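PDB 5L20: clostripain-related protein from Bacteroides thetaiotaomicron, which is probably a cysteine peptidase of the clostripain (C11) family, the present chain covering only an N-terminal piece of the full-length protein. Local coordinates for residues Asn40-Asp44 and Glu45-Ile49. Residues are numbered along the deposited sequence; the frame is centred on the assembly and turned at random.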
# COMPACT_ATOMS: atom_id res chain seq x y z
N ASN A 40 -3.73 -12.08 14.08
CA ASN A 40 -3.99 -11.09 15.12
C ASN A 40 -2.72 -10.48 15.72
O ASN A 40 -2.50 -10.51 16.94
CB ASN A 40 -4.85 -11.73 16.23
CG ASN A 40 -5.57 -10.72 17.06
OD1 ASN A 40 -5.61 -9.54 16.72
ND2 ASN A 40 -6.17 -11.17 18.16
N ILE A 41 -1.90 -9.90 14.85
CA ILE A 41 -0.58 -9.37 15.18
C ILE A 41 -0.56 -7.85 15.17
O ILE A 41 0.48 -7.22 15.38
CB ILE A 41 0.48 -9.87 14.16
CG1 ILE A 41 0.10 -11.23 13.61
CG2 ILE A 41 1.86 -9.94 14.80
CD1 ILE A 41 0.35 -12.36 14.59
N LEU A 42 -1.72 -7.25 14.88
CA LEU A 42 -1.80 -5.82 14.63
C LEU A 42 -2.50 -5.06 15.75
O LEU A 42 -3.36 -4.21 15.51
CB LEU A 42 -2.52 -5.58 13.30
CG LEU A 42 -1.86 -6.15 12.04
CD1 LEU A 42 -2.73 -5.88 10.82
CD2 LEU A 42 -0.48 -5.58 11.87
N LYS A 43 -2.11 -5.33 16.99
CA LYS A 43 -2.68 -4.58 18.12
C LYS A 43 -2.12 -3.15 18.25
O LYS A 43 -2.82 -2.23 18.65
CB LYS A 43 -2.45 -5.35 19.42
CG LYS A 43 -3.01 -6.78 19.41
CD LYS A 43 -2.84 -7.42 20.78
CE LYS A 43 -3.24 -8.89 20.77
NZ LYS A 43 -4.64 -9.06 20.31
N ASP A 44 -0.85 -2.98 17.93
CA ASP A 44 -0.19 -1.68 18.03
C ASP A 44 0.11 -1.08 16.67
O ASP A 44 0.74 -0.02 16.59
CB ASP A 44 1.15 -1.79 18.77
CG ASP A 44 1.00 -1.92 20.26
OD1 ASP A 44 0.06 -1.33 20.84
OD2 ASP A 44 1.86 -2.60 20.86
N GLU A 45 -0.28 -1.79 15.61
CA GLU A 45 0.14 -1.41 14.26
C GLU A 45 -1.02 -1.47 13.29
O GLU A 45 -2.00 -2.18 13.54
CB GLU A 45 1.26 -2.33 13.76
CG GLU A 45 2.50 -2.42 14.66
CD GLU A 45 2.39 -3.50 15.73
OE1 GLU A 45 1.42 -4.29 15.72
OE2 GLU A 45 3.30 -3.56 16.59
N ARG A 46 -0.90 -0.72 12.19
CA ARG A 46 -1.85 -0.82 11.08
C ARG A 46 -1.10 -1.14 9.79
O ARG A 46 0.06 -0.72 9.62
CB ARG A 46 -2.62 0.49 10.88
CG ARG A 46 -3.63 0.88 11.98
CD ARG A 46 -4.60 1.97 11.45
NE ARG A 46 -5.36 2.66 12.49
CZ ARG A 46 -4.89 3.66 13.23
NH1 ARG A 46 -3.63 4.09 13.08
NH2 ARG A 46 -5.66 4.22 14.16
N ILE A 47 -1.76 -1.84 8.88
CA ILE A 47 -1.26 -2.07 7.54
C ILE A 47 -2.17 -1.31 6.58
O ILE A 47 -3.38 -1.56 6.55
CB ILE A 47 -1.24 -3.56 7.15
CG1 ILE A 47 -0.24 -4.31 8.04
CG2 ILE A 47 -0.86 -3.69 5.68
CD1 ILE A 47 -0.21 -5.78 7.84
N ILE A 48 -1.59 -0.39 5.82
CA ILE A 48 -2.30 0.45 4.86
C ILE A 48 -1.72 0.17 3.49
O ILE A 48 -0.50 0.12 3.34
CB ILE A 48 -2.14 1.95 5.18
CG1 ILE A 48 -2.56 2.29 6.62
CG2 ILE A 48 -2.82 2.80 4.09
CD1 ILE A 48 -4.05 2.01 6.88
N ILE A 49 -2.58 -0.05 2.49
CA ILE A 49 -2.13 -0.38 1.16
C ILE A 49 -2.67 0.60 0.13
O ILE A 49 -3.87 0.91 0.15
CB ILE A 49 -2.56 -1.81 0.77
CG1 ILE A 49 -2.08 -2.78 1.86
CG2 ILE A 49 -2.05 -2.15 -0.62
CD1 ILE A 49 -2.26 -4.24 1.55
O HOH W 1 0.60 -5.69 17.84
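From Leu42 to Glu45 the backbone makes a type I turn with Lys43 and Asp44 at its corners, the helix-to-strand return of the beta-alpha-beta crossover from strand 10-16 through helix 23-37 to strand 45-52, where Glu45 takes up extended geometry. The Glu45 side chain folds back over that turn. Its bend at chi2 (88°) lays the carboxylate against Asp44, with OE2 3.5 Å from CB of Asp44. The other oxygen, OE1, points into the turn, where it takes a weak, bent hydrogen bond from the backbone N of Asp44 (N to OE1 3.4 Å, 138° at the hydrogen). One water makes the firmer link: it donates to Glu45 OE1 at 2.7 Å and accepts from Asp44 N at 3.1 Å. Nearby, the carbonyl O of Ile41 stands 3.1 Å from the same OE1, two acceptors side by side. With an alanine at Glu45, the water and the amide of Asp44 are likely to lose their carboxylate partner, and the turn one of its ties.

Further along, Leu42 and Ile47 meet at about a right angle. Both methyls of Leu42 rest against the CG1-CD1 arm of Ile47, the closest approach being CD1 to CD1 at 3.9 Å. Val37 of helix 23-37 touches both side chains, so the pair extends the apolar seam between helix and sheet. Two chemistries result: an apolar contact toward the helix and a hydrated polar turn at the surface, where the Ile41 carbonyl and Asp44 would tend to raise the proton affinity of Glu45, while the water and the Asp44 amide offset this.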